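Long-range contacts in glucose-6-phosphate isomerase (Plasmodium falciparum, PDB 3QKI), which probably catalyses the reversible isomerisation of alpha-D-glucose 6-phosphate to beta-D-fructose 6-phosphate, an early step of glycolysis: residues Val103-Glu107 against Asn547-Trp552; Gly310-Ser314 against Gln394-Ser399; Cys416-Phe420 against Arg536-Glu540. All coordinates share one frame; numbering follows the deposited sequence.

Contact 1: residues Val103-Glu107 against Asn547-Trp552; sequences VNMTE and NSFDQW
The Asx turn that starts at N547 meets N104 and T106 of a second irregular loop. N547 OD1 accepts a hydrogen bond from the backbone N of F549 and so closes the turn. The other end of the same amide reaches across: N547 ND2 donates to N104 OD1 at 3.0 Å. This bond is almost straight (178°). It lies in the amide plane of N547 but meets the N104 carbonyl from above its plane. N104 CG is anti to the backbone N (chi1 177°), which brings the side chain against F549, with N104 CG 3.7 Å from F549 CB. N104 ND2 then turns to E107 OE1, at 2.8 Å and on its anti lone pair. With both ends bonded, the rotation of the N104 amide is fixed.

The buried hydroxyl of T106 works in both directions. T106 OG1 donates to D550 OD2 in a short bond of 2.5 Å, on the anti lone pair. It accepts from W552 NE1 at 2.9 Å, near the plane of the indole. E107 CG rests 3.7 Å from W552 CZ2. Water 1 bridges E107 OE2 and Q551 N, and it sits over the centre of one face of the W552 ring. At the apolar end, V103 CG2 touches F549 CE1 at 4.0 Å.

Outside the two loops, K402 forms a salt bridge with D550 OD1, and R312 NH1 is hydrogen-bonded to Q551 OE1. K505 of the second subunit makes a cation-pi contact with W552. This is a polar loop-to-loop contact at the subunit interface. It borders the sugar phosphate site, since the Q551 side chain lies about 4 Å from that of E398, a residue that binds beta-D-fructose 6-phosphate.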
loop_
_atom_site.group_PDB
_atom_site.type_symbol
_atom_site.label_atom_id
_atom_site.label_comp_id
_atom_site.label_asym_id
_atom_site.label_seq_id
_atom_site.Cartn_x
_atom_site.Cartn_y
_atom_site.Cartn_z
ATOM N N VAL A 103 -15.937 26.118 9.866
ATOM C CA VAL A 103 -14.558 25.864 10.282
ATOM C C VAL A 103 -13.578 25.661 9.112
ATOM O O VAL A 103 -12.369 25.810 9.300
ATOM C CB VAL A 103 -14.431 24.807 11.406
ATOM C CG1 VAL A 103 -15.228 25.229 12.634
ATOM C CG2 VAL A 103 -14.859 23.425 10.925
ATOM N N ASN A 104 -14.102 25.333 7.903
ATOM C CA ASN A 104 -13.276 25.204 6.709
ATOM C C ASN A 104 -13.155 26.656 6.254
ATOM O O ASN A 104 -13.989 27.169 5.503
ATOM C CB ASN A 104 -13.967 24.314 5.674
ATOM C CG ASN A 104 -13.234 24.176 4.375
ATOM O OD1 ASN A 104 -12.244 24.855 4.096
ATOM N ND2 ASN A 104 -13.730 23.309 3.527
ATOM N N MET A 105 -12.145 27.339 6.795
ATOM C CA MET A 105 -11.949 28.782 6.642
ATOM C C MET A 105 -11.411 29.272 5.290
ATOM O O MET A 105 -11.491 30.464 5.018
ATOM C CB MET A 105 -11.189 29.374 7.858
ATOM C CG MET A 105 -9.994 28.501 8.366
ATOM S SD MET A 105 -8.517 28.387 7.316
ATOM C CE MET A 105 -8.014 30.141 7.213
ATOM N N THR A 106 -10.917 28.376 4.420
ATOM C CA THR A 106 -10.452 28.833 3.112
ATOM C C THR A 106 -11.560 28.735 2.071
ATOM O O THR A 106 -11.510 29.440 1.081
ATOM C CB THR A 106 -9.175 28.126 2.647
ATOM O OG1 THR A 106 -9.478 26.760 2.385
ATOM C CG2 THR A 106 -8.024 28.272 3.635
ATOM N N GLU A 107 -12.516 27.829 2.262
ATOM C CA GLU A 107 -13.633 27.647 1.344
ATOM C C GLU A 107 -14.925 28.203 1.961
ATOM O O GLU A 107 -15.950 28.228 1.292
ATOM C CB GLU A 107 -13.790 26.166 0.972
ATOM C CG GLU A 107 -12.627 25.617 0.157
ATOM C CD GLU A 107 -12.661 24.126 -0.108
ATOM O OE1 GLU A 107 -12.914 23.364 0.849
ATOM O OE2 GLU A 107 -12.399 23.714 -1.261
ATOM N N ASN A 547 -5.839 23.898 8.213
ATOM C CA ASN A 547 -7.195 23.634 7.754
ATOM C C ASN A 547 -7.229 22.191 7.188
ATOM O O ASN A 547 -6.686 21.937 6.123
ATOM C CB ASN A 547 -7.656 24.676 6.726
ATOM C CG ASN A 547 -9.080 24.464 6.242
ATOM O OD1 ASN A 547 -9.857 23.715 6.826
ATOM N ND2 ASN A 547 -9.461 25.138 5.182
ATOM N N SER A 548 -7.848 21.259 7.920
ATOM C CA SER A 548 -7.940 19.837 7.548
ATOM C C SER A 548 -8.942 19.593 6.430
ATOM O O SER A 548 -9.054 18.476 5.939
ATOM C CB SER A 548 -8.434 19.023 8.747
ATOM O OG SER A 548 -7.507 18.963 9.809
ATOM N N PHE A 549 -9.717 20.616 6.078
ATOM C CA PHE A 549 -10.885 20.490 5.258
ATOM C C PHE A 549 -10.831 20.911 3.810
ATOM O O PHE A 549 -11.770 20.631 3.085
ATOM C CB PHE A 549 -12.094 21.084 6.029
ATOM C CG PHE A 549 -12.110 20.598 7.457
ATOM C CD1 PHE A 549 -11.844 21.471 8.511
ATOM C CD2 PHE A 549 -12.339 19.255 7.753
ATOM C CE1 PHE A 549 -11.868 21.018 9.836
ATOM C CE2 PHE A 549 -12.324 18.801 9.077
ATOM C CZ PHE A 549 -12.111 19.690 10.108
ATOM N N ASP A 550 -9.730 21.532 3.377
ATOM C CA ASP A 550 -9.587 21.950 2.004
ATOM C C ASP A 550 -8.544 21.057 1.322
ATOM O O ASP A 550 -8.004 20.126 1.938
ATOM C CB ASP A 550 -9.188 23.451 1.953
ATOM C CG ASP A 550 -7.896 23.833 2.680
ATOM O OD1 ASP A 550 -7.094 22.926 3.007
ATOM O OD2 ASP A 550 -7.671 25.040 2.893
ATOM N N GLN A 551 -8.283 21.304 0.034
ATOM C CA GLN A 551 -7.293 20.527 -0.720
ATOM C C GLN A 551 -6.847 21.318 -1.945
ATOM O O GLN A 551 -6.976 20.856 -3.067
ATOM C CB GLN A 551 -7.761 19.075 -1.051
ATOM C CG GLN A 551 -9.112 18.940 -1.807
ATOM C CD GLN A 551 -10.313 19.328 -0.958
ATOM O OE1 GLN A 551 -10.466 18.893 0.191
ATOM N NE2 GLN A 551 -11.179 20.194 -1.485
ATOM N N TRP A 552 -6.320 22.528 -1.717
ATOM C CA TRP A 552 -5.863 23.418 -2.799
ATOM C C TRP A 552 -4.690 22.868 -3.583
ATOM O O TRP A 552 -4.473 23.282 -4.722
ATOM C CB TRP A 552 -5.532 24.809 -2.248
ATOM C CG TRP A 552 -6.731 25.502 -1.673
ATOM C CD1 TRP A 552 -6.973 25.772 -0.364
ATOM C CD2 TRP A 552 -7.870 25.966 -2.399
ATOM N NE1 TRP A 552 -8.183 26.409 -0.228
ATOM C CE2 TRP A 552 -8.751 26.548 -1.465
ATOM C CE3 TRP A 552 -8.233 25.954 -3.758
ATOM C CZ2 TRP A 552 -9.964 27.138 -1.845
ATOM C CZ3 TRP A 552 -9.440 26.533 -4.135
ATOM C CH2 TRP A 552 -10.283 27.125 -3.186
HETATM O O HOH W 1 -9.621 23.301 -1.566
HETATM O O HOH W 2 -13.182 20.868 0.803
#

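Contact 2: residues Gly310-Ser314 against Gln394-Ser399; sequences GGRFS and QLSMES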
loop_
_atom_site.group_PDB
_atom_site.type_symbol
_atom_site.label_atom_id
_atom_site.label_comp_id
_atom_site.label_asym_id
_atom_site.label_seq_id
_atom_site.Cartn_x
_atom_site.Cartn_y
_atom_site.Cartn_z
ATOM N N GLY A 310 -16.964 16.336 3.125
ATOM C CA GLY A 310 -15.705 16.278 2.377
ATOM C C GLY A 310 -15.535 14.896 1.775
ATOM O O GLY A 310 -15.963 13.934 2.396
ATOM N N GLY A 311 -14.979 14.800 0.569
ATOM C CA GLY A 311 -14.745 13.533 -0.126
ATOM C C GLY A 311 -14.144 12.447 0.748
ATOM O O GLY A 311 -14.713 11.361 0.867
ATOM N N ARG A 312 -13.036 12.757 1.427
ATOM C CA ARG A 312 -12.350 11.824 2.347
ATOM C C ARG A 312 -13.135 11.531 3.660
ATOM O O ARG A 312 -12.678 10.712 4.456
ATOM C CB ARG A 312 -10.919 12.294 2.648
ATOM C CG ARG A 312 -10.839 13.677 3.275
ATOM C CD ARG A 312 -9.457 14.243 3.079
ATOM N NE ARG A 312 -9.371 15.625 3.534
ATOM C CZ ARG A 312 -9.480 16.678 2.738
ATOM N NH1 ARG A 312 -9.676 16.515 1.434
ATOM N NH2 ARG A 312 -9.379 17.902 3.235
ATOM N N PHE A 313 -14.283 12.217 3.885
ATOM C CA PHE A 313 -15.182 12.004 5.033
ATOM C C PHE A 313 -16.579 11.554 4.511
ATOM O O PHE A 313 -17.572 11.655 5.226
ATOM C CB PHE A 313 -15.343 13.326 5.820
ATOM C CG PHE A 313 -14.085 13.878 6.454
ATOM C CD1 PHE A 313 -13.666 13.435 7.708
ATOM C CD2 PHE A 313 -13.353 14.883 5.826
ATOM C CE1 PHE A 313 -12.526 13.974 8.320
ATOM C CE2 PHE A 313 -12.200 15.410 6.428
ATOM C CZ PHE A 313 -11.799 14.955 7.677
ATOM N N SER A 314 -16.663 11.107 3.261
ATOM C CA SER A 314 -17.946 10.800 2.597
ATOM C C SER A 314 -18.526 9.383 2.693
ATOM O O SER A 314 -19.683 9.206 2.335
ATOM C CB SER A 314 -17.939 11.302 1.151
ATOM O OG SER A 314 -17.220 10.433 0.291
ATOM N N GLN A 394 -5.367 8.687 2.495
ATOM C CA GLN A 394 -6.041 9.894 2.004
ATOM C C GLN A 394 -6.592 10.738 3.165
ATOM O O GLN A 394 -6.342 11.947 3.209
ATOM C CB GLN A 394 -7.160 9.598 0.995
ATOM C CG GLN A 394 -7.903 10.908 0.627
ATOM C CD GLN A 394 -9.071 10.769 -0.279
ATOM O OE1 GLN A 394 -9.790 9.797 -0.231
ATOM N NE2 GLN A 394 -9.290 11.766 -1.124
ATOM N N LEU A 395 -7.335 10.106 4.094
ATOM C CA LEU A 395 -7.951 10.777 5.234
ATOM C C LEU A 395 -6.931 11.631 5.988
ATOM O O LEU A 395 -7.191 12.797 6.237
ATOM C CB LEU A 395 -8.636 9.760 6.170
ATOM C CG LEU A 395 -9.259 10.329 7.473
ATOM C CD1 LEU A 395 -10.399 11.291 7.180
ATOM C CD2 LEU A 395 -9.758 9.213 8.361
ATOM N N SER A 396 -5.744 11.071 6.276
ATOM C CA SER A 396 -4.693 11.784 7.001
ATOM C C SER A 396 -3.944 12.775 6.121
ATOM O O SER A 396 -3.879 13.955 6.446
ATOM C CB SER A 396 -3.697 10.785 7.587
ATOM O OG SER A 396 -4.407 9.864 8.402
ATOM N N MET A 397 -3.323 12.267 5.039
ATOM C CA MET A 397 -2.441 13.030 4.176
ATOM C C MET A 397 -3.082 14.164 3.410
ATOM O O MET A 397 -2.472 15.227 3.281
ATOM C CB MET A 397 -1.613 12.107 3.280
ATOM C CG MET A 397 -0.714 11.185 4.096
ATOM S SD MET A 397 0.138 9.916 3.187
ATOM C CE MET A 397 1.417 10.869 2.328
ATOM N N GLU A 398 -4.290 13.954 2.892
ATOM C CA GLU A 398 -4.972 15.012 2.156
ATOM C C GLU A 398 -5.548 16.047 3.111
ATOM O O GLU A 398 -5.627 17.221 2.770
ATOM C CB GLU A 398 -5.991 14.424 1.172
ATOM C CG GLU A 398 -6.544 15.442 0.196
ATOM C CD GLU A 398 -7.556 14.869 -0.765
ATOM O OE1 GLU A 398 -8.674 14.525 -0.320
ATOM O OE2 GLU A 398 -7.227 14.752 -1.968
ATOM N N SER A 399 -5.913 15.642 4.329
ATOM C CA SER A 399 -6.457 16.612 5.276
ATOM C C SER A 399 -5.324 17.436 5.851
ATOM O O SER A 399 -5.401 18.644 5.875
ATOM C CB SER A 399 -7.171 15.923 6.450
ATOM O OG SER A 399 -8.331 15.188 6.103
HETATM O O HOH W 3 -11.607 14.772 -0.229
#
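The short 3-10 turn at G311-R312 comes up to helix 388-400, with R312 CA 5.4 Å from L395 CA. The helix carries Q394 and E398 of the beta-D-fructose 6-phosphate site, and the turn sends R312 along it. R312 CG sits between the backbone N and the carbonyl carbon (chi1 59°). From there the chain runs extended to NE, passing Q394 at CB and E398 and S399 farther out.

Two of the bonds that hold the guanidinium come from the helix. R312 NE donates to S399 OG at 2.8 Å, with the oxygen close to the guanidinium plane. R312 NH1 makes a salt bridge with E398 OE1, also at 2.8 Å. That carboxylate stands steeply across the guanidinium, the planes 70° apart, and E398 OE1 is met from above its plane. Q394 NE2 binds the same oxygen from the opposite face, at 2.9 Å. Water 3 adds a further link, from R312 N to E398 OE1. Three donors, R312 NH1, Q394 NE2 and water 3, thus meet E398 OE1 and probably limit its movement. S399 OG is positioned in turn, because it donates to L395 O one helical turn back.

Beyond the two segments, R312 NH2 is hydrogen-bonded to S548 O and D550 O. H429 and S430 of the second subunit pack on Q394 and E398, so the site lies at the dimer interface.

F313 and L395 form the apolar side. L395 CD1 makes a CH-pi contact over the face of the F313 ring, and its closest ring atom is F313 CE1 at 3.6 Å.

Contact 3: residues Cys416-Phe420 against Arg536-Glu540; sequences CQVYF and RIVAE
Y419 on strand 418-420 points its hydroxyl at R536 on helix 523-543. The two side chains come from opposite directions. Y419 OH lies over one face of the guanidinium, 3.2 Å from R536 CZ. The angle to its N-H groups is too poor for a hydrogen bond. R536 CG is anti to the backbone N (chi1 178°), and the chain bends at chi2 (-99°). This turns R536 NE back to E540 OE1, one helical turn on. The salt bridge is 3.1 Å long and lies in the guanidinium plane, so it holds that group flat beneath the tyrosine oxygen.

Water joins strand to helix. Water 4 accepts from Y419 OH at 2.6 Å and donates to Q417 OE1 at 2.7 Å and to E540 OE1 at 2.8 Å. The Q417 amide and E540 carboxylate stand almost perpendicular. S364 OG is hydrogen-bonded to Q417 NE2, E540 OE2 and R536 NH2, and E444 forms a salt bridge with R536 NH2. The axes of strand 418-420 and helix segment 536-540 come no nearer than 14.9 Å, so polar side chains and water span it. This buried, water-bridged pairing of the sheet's last strand in this chain with a helix fits an alpha/beta SIS domain.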
loop_
_atom_site.group_PDB
_atom_site.type_symbol
_atom_site.label_atom_id
_atom_site.label_comp_id
_atom_site.label_asym_id
_atom_site.label_seq_id
_atom_site.Cartn_x
_atom_site.Cartn_y
_atom_site.Cartn_z
ATOM N N CYS A 416 1.273 16.741 8.429
ATOM C CA CYS A 416 0.987 15.300 8.403
ATOM C C CYS A 416 2.175 14.429 8.061
ATOM O O CYS A 416 2.941 14.740 7.142
ATOM C CB CYS A 416 -0.193 14.974 7.505
ATOM S SG CYS A 416 -0.842 13.318 7.756
ATOM N N GLN A 417 2.282 13.309 8.782
ATOM C CA GLN A 417 3.285 12.281 8.527
ATOM C C GLN A 417 2.954 11.547 7.218
ATOM O O GLN A 417 1.826 11.638 6.714
ATOM C CB GLN A 417 3.274 11.233 9.660
ATOM C CG GLN A 417 3.720 11.751 11.022
ATOM C CD GLN A 417 2.532 12.017 11.906
ATOM O OE1 GLN A 417 1.558 12.639 11.493
ATOM N NE2 GLN A 417 2.587 11.532 13.151
ATOM N N VAL A 418 3.919 10.787 6.696
ATOM C CA VAL A 418 3.680 9.894 5.562
ATOM C C VAL A 418 3.059 8.639 6.207
ATOM O O VAL A 418 3.636 8.073 7.130
ATOM C CB VAL A 418 4.968 9.533 4.800
ATOM C CG1 VAL A 418 4.730 8.344 3.889
ATOM C CG2 VAL A 418 5.479 10.723 3.999
ATOM N N TYR A 419 1.871 8.244 5.753
ATOM C CA TYR A 419 1.189 7.051 6.250
ATOM C C TYR A 419 1.378 5.932 5.251
ATOM O O TYR A 419 1.298 6.155 4.037
ATOM C CB TYR A 419 -0.310 7.321 6.410
ATOM C CG TYR A 419 -0.687 7.983 7.702
ATOM C CD1 TYR A 419 -1.369 7.283 8.689
ATOM C CD2 TYR A 419 -0.390 9.327 7.934
ATOM C CE1 TYR A 419 -1.761 7.907 9.876
ATOM C CE2 TYR A 419 -0.721 9.941 9.144
ATOM C CZ TYR A 419 -1.431 9.236 10.099
ATOM O OH TYR A 419 -1.809 9.858 11.266
ATOM N N PHE A 420 1.620 4.720 5.760
ATOM C CA PHE A 420 1.779 3.541 4.919
ATOM C C PHE A 420 1.481 2.307 5.769
ATOM O O PHE A 420 1.244 2.412 6.980
ATOM C CB PHE A 420 3.204 3.484 4.303
ATOM C CG PHE A 420 4.280 3.042 5.270
ATOM C CD1 PHE A 420 4.796 1.743 5.223
ATOM C CD2 PHE A 420 4.750 3.906 6.261
ATOM C CE1 PHE A 420 5.780 1.331 6.129
ATOM C CE2 PHE A 420 5.726 3.493 7.172
ATOM C CZ PHE A 420 6.243 2.214 7.092
ATOM N N ARG A 536 -9.579 11.563 15.093
ATOM C CA ARG A 536 -8.152 11.782 15.318
ATOM C C ARG A 536 -7.597 12.811 14.352
ATOM O O ARG A 536 -6.874 13.700 14.786
ATOM C CB ARG A 536 -7.371 10.440 15.224
ATOM C CG ARG A 536 -5.853 10.543 15.395
ATOM C CD ARG A 536 -5.177 10.547 14.036
ATOM N NE ARG A 536 -3.718 10.397 14.095
ATOM C CZ ARG A 536 -3.087 9.226 14.150
ATOM N NH1 ARG A 536 -3.774 8.094 14.209
ATOM N NH2 ARG A 536 -1.763 9.182 14.162
ATOM N N ILE A 537 -7.939 12.698 13.040
ATOM C CA ILE A 537 -7.471 13.638 12.013
ATOM C C ILE A 537 -7.998 15.061 12.226
ATOM O O ILE A 537 -7.227 16.022 12.122
ATOM C CB ILE A 537 -7.660 13.066 10.587
ATOM C CG1 ILE A 537 -6.605 11.949 10.321
ATOM C CG2 ILE A 537 -7.629 14.127 9.506
ATOM C CD1 ILE A 537 -5.059 12.310 10.694
ATOM N N VAL A 538 -9.280 15.187 12.584
ATOM C CA VAL A 538 -9.896 16.475 12.877
ATOM C C VAL A 538 -9.180 17.121 14.103
ATOM O O VAL A 538 -8.797 18.284 14.029
ATOM C CB VAL A 538 -11.431 16.345 13.071
ATOM C CG1 VAL A 538 -12.019 17.574 13.759
ATOM C CG2 VAL A 538 -12.127 16.074 11.742
ATOM N N ALA A 539 -8.944 16.345 15.177
ATOM C CA ALA A 539 -8.262 16.834 16.381
ATOM C C ALA A 539 -6.842 17.250 16.040
ATOM O O ALA A 539 -6.397 18.307 16.483
ATOM C CB ALA A 539 -8.244 15.763 17.466
ATOM N N GLU A 540 -6.145 16.449 15.217
ATOM C CA GLU A 540 -4.778 16.720 14.856
ATOM C C GLU A 540 -4.590 17.991 14.012
ATOM O O GLU A 540 -3.599 18.705 14.203
ATOM C CB GLU A 540 -4.102 15.484 14.245
ATOM C CG GLU A 540 -2.599 15.518 14.418
ATOM C CD GLU A 540 -1.870 14.231 14.111
ATOM O OE1 GLU A 540 -2.531 13.203 13.830
ATOM O OE2 GLU A 540 -0.619 14.248 14.175
HETATM O O HOH W 4 -1.099 12.346 11.638
HETATM O O HOH W 5 1.039 15.186 12.480
#

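All three contacts are buried. The centres of contacts 2 and 3 lie about 8 and 11 Å from the chain centre, that of contact 1 about 19 Å. R312 of contact 2 also bonds to the 547-552 loop of contact 1, serving both loop and helix 388-400. Contacts 2 and 3 are joined where S396 packs on C416, Y419 and I537. Helix 523-543 leads from contact 3 into the 547-552 loop of contact 1. The chemistry changes with place: amides, hydroxyls and carboxylates bonded loop to loop without a salt bridge across in contact 1, a direct salt bridge at the sugar phosphate site in contact 2, and mainly water bridges in contact 3. Each also reaches the second subunit.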